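Local coordinates for probable oxidoreductase protein (Rhizobium etli, PDB 4FB5) that probably works as an oxidoreductase of the GFO/IDH/MocA family, pairing a Rossmann-type nucleotide-binding domain with a C-terminal beta-sheet domain, at residues Leu42-Val47 / Val95-Val100; Thr49-Val54 / Leu345-Cys350; Lys125-Ala130 / Ala148-Asn153; Pro158-Ile163 / Leu215-Tyr220; Arg351-Ala356 / Ser362-Phe367. All coordinates share one frame; numbering follows the deposited sequence.

Contact 1: Leu42-Val47 / Val95-Val100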
# COMPACT_ATOMS: atom_id res chain seq x y z
N LEU A 42 21.09 -24.97 -4.95
CA LEU A 42 20.32 -24.48 -6.04
C LEU A 42 21.08 -23.37 -6.73
O LEU A 42 21.00 -23.20 -7.96
CB LEU A 42 19.01 -23.93 -5.51
CG LEU A 42 17.90 -24.93 -5.21
CD1 LEU A 42 16.72 -24.16 -4.62
CD2 LEU A 42 17.50 -25.68 -6.44
N ALA A 43 21.82 -22.61 -5.94
CA ALA A 43 22.60 -21.54 -6.49
C ALA A 43 23.70 -22.10 -7.40
O ALA A 43 23.78 -21.72 -8.60
CB ALA A 43 23.17 -20.64 -5.37
N TRP A 44 24.51 -23.01 -6.86
CA TRP A 44 25.63 -23.60 -7.64
C TRP A 44 25.09 -24.26 -8.92
O TRP A 44 25.68 -24.13 -10.01
CB TRP A 44 26.45 -24.60 -6.81
CG TRP A 44 27.37 -24.03 -5.76
CD1 TRP A 44 27.30 -24.22 -4.39
CD2 TRP A 44 28.49 -23.17 -5.98
NE1 TRP A 44 28.32 -23.52 -3.75
CE2 TRP A 44 29.07 -22.89 -4.72
CE3 TRP A 44 29.07 -22.61 -7.13
CZ2 TRP A 44 30.20 -22.07 -4.59
CZ3 TRP A 44 30.19 -21.81 -6.99
CH2 TRP A 44 30.75 -21.55 -5.74
N ASN A 45 23.93 -24.90 -8.80
CA ASN A 45 23.33 -25.55 -9.95
C ASN A 45 22.79 -24.59 -10.99
O ASN A 45 22.37 -25.03 -12.05
CB ASN A 45 22.26 -26.54 -9.48
CG ASN A 45 21.63 -27.33 -10.60
OD1 ASN A 45 22.31 -28.06 -11.33
ND2 ASN A 45 20.29 -27.22 -10.72
N ALA A 46 22.80 -23.28 -10.74
CA ALA A 46 22.09 -22.38 -11.65
C ALA A 46 22.85 -21.18 -12.14
O ALA A 46 22.48 -20.61 -13.16
CB ALA A 46 20.79 -21.93 -11.04
N VAL A 47 23.87 -20.75 -11.41
CA VAL A 47 24.64 -19.58 -11.80
C VAL A 47 24.87 -19.53 -13.28
O VAL A 47 24.64 -18.48 -13.91
CB VAL A 47 26.06 -19.54 -11.24
CG1 VAL A 47 26.25 -18.31 -10.40
CG2 VAL A 47 26.44 -20.84 -10.53
N VAL A 95 37.51 -31.07 -4.88
CA VAL A 95 36.86 -29.88 -4.36
C VAL A 95 37.81 -28.67 -4.40
O VAL A 95 38.92 -28.75 -3.89
CB VAL A 95 36.43 -30.11 -2.89
CG1 VAL A 95 35.97 -28.81 -2.25
CG2 VAL A 95 35.34 -31.18 -2.81
N ASP A 96 37.36 -27.57 -5.00
CA ASP A 96 38.11 -26.31 -4.99
C ASP A 96 37.51 -25.31 -3.98
O ASP A 96 38.24 -24.51 -3.37
CB ASP A 96 38.11 -25.69 -6.38
CG ASP A 96 38.30 -26.73 -7.49
OD1 ASP A 96 38.90 -27.79 -7.21
OD2 ASP A 96 37.85 -26.48 -8.64
N VAL A 97 36.18 -25.40 -3.81
CA VAL A 97 35.35 -24.46 -3.01
C VAL A 97 34.54 -25.19 -1.97
O VAL A 97 33.82 -26.12 -2.30
CB VAL A 97 34.30 -23.75 -3.91
CG1 VAL A 97 33.53 -22.72 -3.11
CG2 VAL A 97 34.95 -23.09 -5.11
N VAL A 98 34.61 -24.75 -0.73
CA VAL A 98 33.70 -25.30 0.29
C VAL A 98 32.54 -24.36 0.65
O VAL A 98 32.75 -23.17 0.88
CB VAL A 98 34.46 -25.82 1.53
CG1 VAL A 98 33.51 -26.45 2.50
CG2 VAL A 98 35.54 -26.84 1.11
N SER A 99 31.33 -24.90 0.65
CA SER A 99 30.11 -24.20 1.06
C SER A 99 29.80 -24.67 2.45
O SER A 99 29.30 -25.77 2.63
CB SER A 99 28.92 -24.58 0.17
OG SER A 99 28.69 -23.68 -0.91
N VAL A 100 30.09 -23.85 3.45
CA VAL A 100 29.72 -24.21 4.82
C VAL A 100 28.38 -23.63 5.13
O VAL A 100 28.19 -22.44 5.01
CB VAL A 100 30.71 -23.69 5.85
CG1 VAL A 100 30.34 -24.20 7.20
CG2 VAL A 100 32.12 -24.15 5.51
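Trp44, in the last turn of helix 35-44, reaches the strand 97-100 with the nitrogen edge of its indole. NE1 points at Ser99 OG, which lies only 2° out of the ring plane, and the bond is nearly straight (2.9 Å from NE1 to OG, 172° at the hydrogen). Ser99 OG is also hydrogen-bonded to His40, one turn back on the same helix, so this small hydroxyl serves two partners in a buried place. Beside the polar link, the benzene half meets a valine: Trp44 CZ2 lies 3.7 Å from Val97 CG1, the branch anti to the backbone N (chi1 -176°). Trp122 closes on the indole with its own ring nearly perpendicular, and Ile28 and Cys350 add to the tight side. Looser is the other side of the helix end, where Asn45 O, facing the subunit interface, bonds to ND2 of Asn45 of the second subunit. With an alanine here in place of Trp44, Ser99 OG would probably lose its indole donor and a gap would be left beside Val97. Helix 35-44, following what looks like a Rossmann-type GxGxxG turn, packs here on a central parallel strand, as in a Rossmann fold.

Contact 2: Thr49-Val54 / Leu345-Cys350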
# COMPACT_ATOMS: atom_id res chain seq x y z
N THR A 49 23.62 -21.18 -16.06
CA THR A 49 22.44 -20.94 -16.93
C THR A 49 21.85 -19.52 -16.84
O THR A 49 21.52 -18.92 -17.85
CB THR A 49 21.32 -21.91 -16.71
OG1 THR A 49 21.84 -23.25 -16.71
CG2 THR A 49 20.32 -21.76 -17.83
N VAL A 50 21.73 -18.97 -15.63
CA VAL A 50 21.31 -17.59 -15.45
C VAL A 50 22.31 -16.58 -16.02
O VAL A 50 21.94 -15.73 -16.85
CB VAL A 50 21.12 -17.27 -13.95
CG1 VAL A 50 20.69 -15.80 -13.78
CG2 VAL A 50 20.13 -18.19 -13.36
N PHE A 51 23.55 -16.65 -15.56
CA PHE A 51 24.53 -15.62 -15.86
C PHE A 51 25.25 -15.82 -17.18
O PHE A 51 25.47 -14.84 -17.90
CB PHE A 51 25.53 -15.47 -14.71
CG PHE A 51 25.07 -14.53 -13.63
CD1 PHE A 51 25.21 -13.16 -13.77
CD2 PHE A 51 24.47 -15.01 -12.48
CE1 PHE A 51 24.77 -12.29 -12.77
CE2 PHE A 51 24.03 -14.14 -11.48
CZ PHE A 51 24.18 -12.78 -11.63
N GLY A 52 25.66 -17.05 -17.51
CA GLY A 52 26.22 -17.35 -18.85
C GLY A 52 27.72 -17.13 -19.07
O GLY A 52 28.32 -17.70 -19.97
N ASP A 53 28.34 -16.29 -18.24
CA ASP A 53 29.72 -15.86 -18.42
C ASP A 53 30.68 -16.63 -17.53
O ASP A 53 31.78 -16.15 -17.25
CB ASP A 53 29.85 -14.36 -18.15
CG ASP A 53 29.15 -13.92 -16.85
OD1 ASP A 53 29.69 -13.08 -16.09
OD2 ASP A 53 28.02 -14.41 -16.60
N VAL A 54 30.27 -17.81 -17.08
CA VAL A 54 31.22 -18.66 -16.36
C VAL A 54 31.10 -20.14 -16.58
O VAL A 54 30.29 -20.60 -17.37
CB VAL A 54 31.29 -18.37 -14.84
CG1 VAL A 54 32.57 -17.55 -14.54
CG2 VAL A 54 29.97 -17.77 -14.29
N LEU A 345 18.50 -14.35 -4.91
CA LEU A 345 19.58 -13.60 -4.28
C LEU A 345 20.80 -14.44 -3.95
O LEU A 345 21.89 -13.91 -3.80
CB LEU A 345 19.10 -12.98 -2.98
CG LEU A 345 17.84 -12.12 -3.01
CD1 LEU A 345 17.45 -11.88 -1.59
CD2 LEU A 345 18.10 -10.82 -3.72
N LYS A 346 20.61 -15.74 -3.79
CA LYS A 346 21.73 -16.60 -3.51
C LYS A 346 22.52 -16.88 -4.78
O LYS A 346 23.74 -17.03 -4.71
CB LYS A 346 21.30 -17.91 -2.85
CG LYS A 346 22.30 -18.41 -1.78
CD LYS A 346 22.30 -17.49 -0.55
CE LYS A 346 23.39 -17.81 0.46
NZ LYS A 346 23.08 -17.19 1.82
N ILE A 347 21.84 -16.92 -5.92
CA ILE A 347 22.47 -17.14 -7.22
C ILE A 347 23.42 -15.98 -7.56
O ILE A 347 24.56 -16.18 -7.99
CB ILE A 347 21.40 -17.25 -8.34
CG1 ILE A 347 20.52 -18.47 -8.14
CG2 ILE A 347 22.05 -17.24 -9.70
CD1 ILE A 347 19.34 -18.56 -9.13
N ILE A 348 22.94 -14.75 -7.35
CA ILE A 348 23.75 -13.56 -7.56
C ILE A 348 24.95 -13.59 -6.62
O ILE A 348 26.09 -13.38 -7.04
CB ILE A 348 22.89 -12.33 -7.32
CG1 ILE A 348 21.86 -12.21 -8.44
CG2 ILE A 348 23.72 -11.09 -7.19
CD1 ILE A 348 20.63 -11.37 -8.09
N GLU A 349 24.73 -13.86 -5.34
CA GLU A 349 25.86 -13.99 -4.40
C GLU A 349 26.87 -15.07 -4.85
O GLU A 349 28.06 -14.86 -4.79
CB GLU A 349 25.34 -14.29 -3.00
CG GLU A 349 26.43 -14.40 -1.96
CD GLU A 349 25.87 -14.53 -0.56
OE1 GLU A 349 25.81 -15.70 -0.09
OE2 GLU A 349 25.49 -13.49 0.06
N CYS A 350 26.38 -16.21 -5.31
CA CYS A 350 27.20 -17.24 -5.90
C CYS A 350 28.00 -16.66 -7.08
O CYS A 350 29.23 -16.81 -7.18
CB CYS A 350 26.33 -18.41 -6.36
SG CYS A 350 27.28 -19.69 -7.19
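Phe51 and Val50, in the last turn of the short helix 47-51, lean on Ile347 and Ile348 of helix 344-358 through van der Waals contacts, without a hydrogen bond between them. From CB, the Phe51 side chain leaves its helix with CG beside the backbone N (chi1 -86°), and these first two atoms act as a spacer. CD2 is the first to draw near, 4.3 Å from Ile347 CG2. At the next position CE2 comes to 4.1 Å from the same methyl and to 4.0 Å from Ile348 CA, so it rests on backbone as well as side chain. The tip, CZ, ends 4.0 Å from Ile348 CG1, which lies in the ring plane at its edge; the two side chains cross at about a right angle. A flat phenyl can meet both branched residues with adjacent atoms of one ring edge, CE2 and CZ. Val50 adds a smaller touch, CG2 to Ile347 CG2 at 4.2 Å. Gly52 then ends the helix with positive phi (86°), a conformation that glycine adopts readily. Phe332 of helix 329-332 covers Val50 and both isoleucines, Lys38 of the second subunit bonds to Val50 O, and helix 344-358 turns Cys350 to helix 35-44 while Glu349 reaches Trp122 of strand 120-123.

Contact 3: Lys125-Ala130 / Ala148-Asn153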
# COMPACT_ATOMS: atom_id res chain seq x y z
N LYS A 125 26.38 -16.79 7.53
CA LYS A 125 26.56 -15.93 8.66
C LYS A 125 26.15 -16.75 9.89
O LYS A 125 25.37 -17.69 9.76
CB LYS A 125 25.72 -14.67 8.45
CG LYS A 125 24.54 -14.48 9.37
CD LYS A 125 23.25 -15.19 8.98
CE LYS A 125 22.20 -14.82 10.00
NZ LYS A 125 21.47 -16.00 10.47
N PRO A 126 26.73 -16.46 11.07
CA PRO A 126 27.78 -15.51 11.31
C PRO A 126 29.12 -16.23 11.16
O PRO A 126 29.17 -17.36 10.61
CB PRO A 126 27.55 -15.12 12.79
CG PRO A 126 26.26 -15.81 13.21
CD PRO A 126 26.33 -17.04 12.36
N MSE A 127 30.20 -15.59 11.59
CA MSE A 127 31.48 -16.24 11.56
C MSE A 127 31.61 -17.12 12.77
O MSE A 127 31.79 -18.32 12.61
CB MSE A 127 32.60 -15.23 11.50
CG MSE A 127 32.64 -14.55 10.19
SE MSE A 127 33.82 -13.05 10.18
CE MSE A 127 35.35 -14.05 9.52
N ALA A 128 31.50 -16.53 13.96
CA ALA A 128 31.55 -17.30 15.21
C ALA A 128 30.85 -16.49 16.30
O ALA A 128 30.69 -15.29 16.15
CB ALA A 128 32.98 -17.61 15.61
N PRO A 129 30.39 -17.15 17.37
CA PRO A 129 29.65 -16.38 18.40
C PRO A 129 30.55 -15.60 19.35
O PRO A 129 30.06 -14.79 20.14
CB PRO A 129 28.87 -17.46 19.17
CG PRO A 129 29.50 -18.76 18.79
CD PRO A 129 30.13 -18.60 17.46
N ALA A 130 31.85 -15.86 19.27
CA ALA A 130 32.86 -15.22 20.09
C ALA A 130 33.90 -14.58 19.19
O ALA A 130 34.44 -15.23 18.26
CB ALA A 130 33.52 -16.25 21.00
N ALA A 148 37.35 -15.95 0.88
CA ALA A 148 36.39 -16.34 1.93
C ALA A 148 35.21 -15.36 2.05
O ALA A 148 35.38 -14.21 2.49
CB ALA A 148 37.09 -16.48 3.28
N ALA A 149 34.02 -15.83 1.69
CA ALA A 149 32.81 -14.98 1.66
C ALA A 149 31.75 -15.40 2.66
O ALA A 149 31.66 -16.55 3.06
CB ALA A 149 32.24 -14.95 0.26
N LEU A 150 30.93 -14.45 3.05
CA LEU A 150 29.81 -14.73 3.92
C LEU A 150 28.51 -14.54 3.19
O LEU A 150 28.45 -13.79 2.21
CB LEU A 150 29.88 -13.83 5.11
CG LEU A 150 31.05 -14.23 5.97
CD1 LEU A 150 31.50 -13.08 6.79
CD2 LEU A 150 30.62 -15.38 6.82
N GLY A 151 27.46 -15.22 3.65
CA GLY A 151 26.15 -15.18 3.02
C GLY A 151 25.32 -14.06 3.58
O GLY A 151 24.34 -14.27 4.33
N TYR A 152 25.71 -12.84 3.24
CA TYR A 152 24.89 -11.71 3.53
C TYR A 152 24.14 -11.41 2.24
O TYR A 152 24.49 -10.45 1.54
CB TYR A 152 25.74 -10.52 3.98
CG TYR A 152 26.23 -10.64 5.40
CD1 TYR A 152 25.34 -10.56 6.46
CD2 TYR A 152 27.59 -10.85 5.69
CE1 TYR A 152 25.79 -10.68 7.78
CE2 TYR A 152 28.04 -10.99 7.00
CZ TYR A 152 27.13 -10.90 8.04
OH TYR A 152 27.51 -11.00 9.36
N ASN A 153 23.11 -12.19 1.92
CA ASN A 153 22.50 -12.11 0.58
C ASN A 153 21.62 -10.90 0.28
O ASN A 153 21.52 -10.49 -0.85
CB ASN A 153 21.71 -13.37 0.29
CG ASN A 153 20.96 -13.83 1.48
OD1 ASN A 153 21.34 -14.82 2.09
ND2 ASN A 153 19.94 -13.07 1.87
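A cis peptide bond joins Lys125 to Pro126, and just ahead of it the CB of Lys125 rests over one face of the Tyr152 ring. The Glu-Lys-Pro sequence to which the two residues belong is a recurrent signature of the GFO/IDH/MocA family, placed where strand 120-123 of the Rossmann fold gives way to the loop before helix 131-143. Strand 148-150 follows that helix and lies next to and parallel with strand 120-123, completing a beta-alpha-beta unit; Ala149 shares backbone bonds with Val121 and Cys123. Just past this strand Gly151 is the centre of an inverse gamma turn, and its CA comes within 5.7 Å of the CA of Lys125. The backbone nitrogens Gly151 N and Lys125 N are 4.3 Å apart and not bonded. Only the root of Lys125 touches the tyrosine; the chain bends at chi2 (-84°) and carries NZ off to a salt bridge with Asp209. The broad tyrosine face thus supports the start of a long side chain whose charged end is held by another helix.

On the apolar side, Met127, deposited as selenomethionine, crosses Leu150 at about a right angle. Phe367 of helix 367-385 lies against both, while Met127 N is held by Glu374 of the same helix. A flexible unbranched chain fits well against a forked leucine end: Met127 CG lies 3.9 Å from Leu150 CD1 and 4.0 Å from Leu150 CD2, so it sits nearly equidistant from the two methyls, and SE stands 4.1 Å from Leu150 CD1.

Contact 4: Pro158-Ile163 / Leu215-Tyr220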
# COMPACT_ATOMS: atom_id res chain seq x y z
N PRO A 158 19.07 -6.70 -6.75
CA PRO A 158 19.22 -5.65 -7.74
C PRO A 158 18.68 -4.29 -7.29
O PRO A 158 19.30 -3.24 -7.62
CB PRO A 158 18.38 -6.14 -8.91
CG PRO A 158 18.46 -7.62 -8.83
CD PRO A 158 18.48 -7.93 -7.35
N VAL A 159 17.57 -4.30 -6.57
CA VAL A 159 16.98 -3.04 -6.08
C VAL A 159 18.00 -2.37 -5.19
O VAL A 159 18.19 -1.16 -5.21
CB VAL A 159 15.64 -3.31 -5.32
CG1 VAL A 159 15.27 -2.16 -4.38
CG2 VAL A 159 14.52 -3.68 -6.34
N MSE A 160 18.70 -3.18 -4.42
CA MSE A 160 19.62 -2.69 -3.48
C MSE A 160 20.87 -2.14 -4.20
O MSE A 160 21.34 -1.08 -3.82
CB MSE A 160 19.91 -3.80 -2.46
CG MSE A 160 20.66 -3.36 -1.23
SE MSE A 160 19.56 -2.06 -0.21
CE MSE A 160 18.20 -3.40 0.33
N ARG A 161 21.39 -2.83 -5.22
CA ARG A 161 22.50 -2.24 -6.01
C ARG A 161 22.06 -0.91 -6.64
O ARG A 161 22.85 0.04 -6.70
CB ARG A 161 23.18 -3.15 -7.05
CG ARG A 161 22.69 -4.58 -7.21
CD ARG A 161 23.51 -5.58 -6.38
NE ARG A 161 23.88 -6.80 -7.12
CZ ARG A 161 25.06 -6.99 -7.75
NH1 ARG A 161 26.01 -6.05 -7.77
NH2 ARG A 161 25.31 -8.13 -8.39
N HIS A 162 20.81 -0.83 -7.07
CA HIS A 162 20.34 0.42 -7.56
C HIS A 162 20.20 1.46 -6.49
O HIS A 162 20.35 2.62 -6.77
CB HIS A 162 19.06 0.28 -8.31
CG HIS A 162 18.80 1.42 -9.23
ND1 HIS A 162 19.63 1.73 -10.29
CD2 HIS A 162 17.80 2.34 -9.26
CE1 HIS A 162 19.15 2.78 -10.94
NE2 HIS A 162 18.04 3.16 -10.33
N ILE A 163 19.89 1.07 -5.25
CA ILE A 163 19.86 2.06 -4.18
C ILE A 163 21.24 2.68 -3.96
O ILE A 163 21.39 3.91 -3.89
CB ILE A 163 19.24 1.53 -2.88
CG1 ILE A 163 17.72 1.42 -3.12
CG2 ILE A 163 19.47 2.51 -1.74
CD1 ILE A 163 16.90 0.55 -2.15
N LEU A 215 23.13 -4.45 9.30
CA LEU A 215 24.47 -3.85 9.27
C LEU A 215 25.17 -4.19 7.97
O LEU A 215 25.86 -3.33 7.39
CB LEU A 215 25.36 -4.30 10.41
CG LEU A 215 24.90 -4.22 11.84
CD1 LEU A 215 26.06 -4.73 12.64
CD2 LEU A 215 24.52 -2.80 12.26
N SER A 216 25.01 -5.41 7.48
CA SER A 216 25.60 -5.69 6.20
C SER A 216 25.05 -4.69 5.21
O SER A 216 25.79 -4.20 4.35
CB SER A 216 25.42 -7.13 5.75
OG SER A 216 24.13 -7.40 5.23
N LEU A 217 23.76 -4.32 5.34
CA LEU A 217 23.25 -3.33 4.40
C LEU A 217 23.85 -1.93 4.58
O LEU A 217 24.25 -1.30 3.60
CB LEU A 217 21.72 -3.27 4.36
CG LEU A 217 21.01 -4.52 3.80
CD1 LEU A 217 19.53 -4.41 4.14
CD2 LEU A 217 21.23 -4.72 2.28
N LEU A 218 23.94 -1.47 5.84
CA LEU A 218 24.55 -0.18 6.09
C LEU A 218 26.01 -0.19 5.58
O LEU A 218 26.55 0.88 5.20
CB LEU A 218 24.44 0.20 7.56
CG LEU A 218 23.00 0.26 8.08
CD1 LEU A 218 22.91 0.79 9.45
CD2 LEU A 218 22.08 1.07 7.20
N TRP A 219 26.61 -1.38 5.53
CA TRP A 219 27.99 -1.49 5.20
C TRP A 219 28.09 -1.24 3.73
O TRP A 219 28.80 -0.34 3.28
CB TRP A 219 28.56 -2.88 5.51
CG TRP A 219 29.89 -3.02 4.91
CD1 TRP A 219 31.05 -2.44 5.36
CD2 TRP A 219 30.25 -3.70 3.68
NE1 TRP A 219 32.11 -2.74 4.51
CE2 TRP A 219 31.65 -3.53 3.49
CE3 TRP A 219 29.53 -4.50 2.77
CZ2 TRP A 219 32.34 -4.11 2.41
CZ3 TRP A 219 30.23 -5.08 1.69
CH2 TRP A 219 31.62 -4.86 1.52
N TYR A 220 27.36 -2.05 2.98
CA TYR A 220 27.27 -1.95 1.51
C TYR A 220 27.00 -0.55 1.01
O TYR A 220 27.61 -0.09 0.05
CB TYR A 220 26.14 -2.83 1.06
CG TYR A 220 26.03 -2.96 -0.41
CD1 TYR A 220 27.08 -3.53 -1.16
CD2 TYR A 220 24.87 -2.57 -1.07
CE1 TYR A 220 26.96 -3.66 -2.53
CE2 TYR A 220 24.75 -2.69 -2.41
CZ TYR A 220 25.78 -3.24 -3.15
OH TYR A 220 25.64 -3.35 -4.51
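Met160 and Arg161 on helix 158-168 face Leu217 and Tyr220, one turn apart on helix 206-221, in a helix-helix contact of the GFO/IDH/MocA C-terminal domain. The short segments run in broadly the same direction, 42° apart, with axes approaching to 11.3 Å, a spacing wide enough for full-sized side chains. Met160, deposited as selenomethionine, leaves the helix with CG anti to the backbone N (chi1 -168°), then folds back and meets Leu217 at about a right angle. Its CG and CE both lie 3.8 Å from Leu217 CD2, so that one methyl sits in the bend, a shape that a pliable methionine can take. Tyr220 comes in edge on: Met160 O lies near its ring plane, 4.0 Å from CE2, and Met160 CG stands 4.3 Å from Tyr220 CD2. The same ring makes a cation-pi contact with Arg164. Both helices also lie on the mixed sheet, Met160 against Tyr295 and Leu218 against Met259. Arg161 runs obliquely past the tyrosine, its guanidinium plane 73° from the ring and its NE bonded to Gln156 O. The phenol oxygen ends against the aliphatic part of the arginine, Tyr220 OH being 3.5 Å from Arg161 CB and 3.6 Å from Arg161 CD.

Contact 5: Arg351-Ala356 / Ser362-Phe367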
# COMPACT_ATOMS: atom_id res chain seq x y z
N ARG A 351 27.30 -15.96 -7.96
CA ARG A 351 28.00 -15.32 -9.05
C ARG A 351 29.09 -14.44 -8.46
O ARG A 351 30.25 -14.59 -8.83
CB ARG A 351 27.06 -14.57 -9.99
CG ARG A 351 27.75 -13.85 -11.13
CD ARG A 351 28.48 -14.82 -12.03
NE ARG A 351 29.47 -14.20 -12.94
CZ ARG A 351 30.74 -13.92 -12.63
NH1 ARG A 351 31.22 -14.17 -11.41
NH2 ARG A 351 31.55 -13.37 -13.53
N GLU A 352 28.78 -13.57 -7.51
CA GLU A 352 29.80 -12.63 -7.08
C GLU A 352 30.98 -13.32 -6.41
O GLU A 352 32.09 -12.77 -6.33
CB GLU A 352 29.23 -11.54 -6.19
CG GLU A 352 28.25 -10.65 -6.91
CD GLU A 352 28.88 -9.74 -7.97
OE1 GLU A 352 28.45 -9.82 -9.14
OE2 GLU A 352 29.76 -8.93 -7.62
N LEU A 353 30.75 -14.54 -5.93
CA LEU A 353 31.79 -15.28 -5.25
C LEU A 353 32.78 -15.76 -6.30
O LEU A 353 34.01 -15.78 -6.06
CB LEU A 353 31.21 -16.48 -4.51
CG LEU A 353 32.28 -17.45 -3.99
CD1 LEU A 353 33.32 -16.68 -3.27
CD2 LEU A 353 31.74 -18.53 -3.07
N ILE A 354 32.25 -16.15 -7.45
CA ILE A 354 33.07 -16.59 -8.53
C ILE A 354 33.89 -15.43 -9.09
O ILE A 354 35.06 -15.60 -9.44
CB ILE A 354 32.24 -17.26 -9.60
CG1 ILE A 354 31.71 -18.57 -9.02
CG2 ILE A 354 33.09 -17.49 -10.84
CD1 ILE A 354 30.39 -18.97 -9.48
N ARG A 355 33.29 -14.24 -9.13
CA ARG A 355 34.04 -13.08 -9.54
C ARG A 355 35.26 -12.97 -8.66
O ARG A 355 36.37 -12.89 -9.16
CB ARG A 355 33.23 -11.79 -9.50
CG ARG A 355 32.88 -11.26 -10.89
CD ARG A 355 31.98 -10.01 -10.83
NE ARG A 355 30.58 -10.36 -11.09
CZ ARG A 355 30.06 -10.60 -12.30
NH1 ARG A 355 30.83 -10.54 -13.37
NH2 ARG A 355 28.78 -10.92 -12.44
N ALA A 356 35.05 -12.96 -7.34
CA ALA A 356 36.14 -12.86 -6.39
C ALA A 356 37.24 -13.87 -6.71
O ALA A 356 38.40 -13.49 -6.93
CB ALA A 356 35.63 -13.06 -4.97
N SER A 362 34.43 -7.57 -7.29
CA SER A 362 33.15 -8.17 -6.89
C SER A 362 32.45 -7.37 -5.78
O SER A 362 33.06 -6.46 -5.17
CB SER A 362 33.38 -9.60 -6.41
OG SER A 362 34.00 -9.58 -5.14
N SER A 363 31.19 -7.71 -5.50
CA SER A 363 30.53 -7.13 -4.33
C SER A 363 30.21 -8.23 -3.34
O SER A 363 29.10 -8.70 -3.26
CB SER A 363 29.27 -6.35 -4.70
OG SER A 363 28.17 -7.23 -4.81
N ILE A 364 31.20 -8.63 -2.59
CA ILE A 364 30.99 -9.70 -1.69
C ILE A 364 31.31 -9.19 -0.31
O ILE A 364 31.83 -8.09 -0.15
CB ILE A 364 31.85 -10.87 -2.10
CG1 ILE A 364 31.07 -12.13 -1.88
CG2 ILE A 364 33.18 -10.91 -1.34
CD1 ILE A 364 31.20 -13.03 -3.01
N VAL A 365 30.98 -9.97 0.71
CA VAL A 365 31.41 -9.59 2.04
C VAL A 365 32.45 -10.60 2.47
O VAL A 365 32.23 -11.81 2.40
CB VAL A 365 30.25 -9.55 3.03
CG1 VAL A 365 30.74 -9.13 4.40
CG2 VAL A 365 29.18 -8.62 2.52
N THR A 366 33.61 -10.07 2.86
CA THR A 366 34.76 -10.88 3.18
C THR A 366 34.82 -11.00 4.65
O THR A 366 34.32 -10.13 5.40
CB THR A 366 36.10 -10.17 2.88
OG1 THR A 366 36.22 -9.01 3.73
CG2 THR A 366 36.23 -9.79 1.43
N PHE A 367 35.56 -12.01 5.07
CA PHE A 367 35.86 -12.20 6.45
C PHE A 367 36.42 -10.96 7.08
O PHE A 367 36.25 -10.76 8.28
CB PHE A 367 36.83 -13.36 6.59
CG PHE A 367 36.15 -14.71 6.50
CD1 PHE A 367 36.66 -15.80 7.21
CD2 PHE A 367 35.00 -14.89 5.72
CE1 PHE A 367 36.04 -17.04 7.13
CE2 PHE A 367 34.38 -16.12 5.62
CZ PHE A 367 34.90 -17.20 6.33
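This is a mixed polar and apolar contact in which the loop after helix 344-358 folds back onto that helix, Ser362, Ser363 and Ile364 lying against Glu352, Leu353, Arg355 and Ala356. Glu352 anchors it. The carboxylate oxygen OE2 takes the backbone N-H of Ser363 through its anti lone pair, with 2.8 Å from Ser363 N to Glu352 OE2 and 157° at the hydrogen. The other oxygen receives Arg355, one turn along, in a salt bridge of 2.9 Å from NE to Glu352 OE1; this donor comes from above the carboxylate plane, 51° out of it. With CG beside the backbone N (chi1 -65°) and a further bend at chi2, the acid can serve helix and loop together. An alanine at Glu352 is likely to leave Ser363 N without this acceptor and to cost Arg355 its salt bridge, loosening the hold on its guanidinium. Arg355 also lies face to face with the Arg351 guanidinium, a pairing whose like charges are probably offset by Glu352 and by Asp53, which bridges to Arg351. Beyond the serines the loop joins the Rossmann fold: Val365 shares a backbone bond with Leu150 on strand 148-150, the last of the parallel sheet, and Thr366 is the N-cap of helix 367-385, its OG1 accepting from Asp369 N. Small serine suits the close approach to the helix, Ser362 CB lying 3.8 Å from Arg355 CB. Ile364 also points at the helix and touches Ala149; its CD1 stands 3.8 Å from Leu353 CB.

In the fold
Helix 344-358 ties the set together: contact 2 uses its first half and contact 5 its second, their centres about 12 Å apart, and Trp44 and Val47 of contact 1 pack on it from the Rossmann side. Contact 3 adjoins contact 5 along strand 148-150, centres about 13 Å apart, and is joined to contact 2 by a probable hydrogen bond between Lys346 NZ and Asn153 OD1 (3.0 Å). Contact 4, in the other domain with its centre about 23 Å from that of contact 1, reaches contact 5 through Trp219, which packs on Ile364 and Val365. Ser99 of contact 1 lies near the putative glycine-rich nucleotide-binding turn, and contact 3 carries the family signature that in relatives lies near the active site.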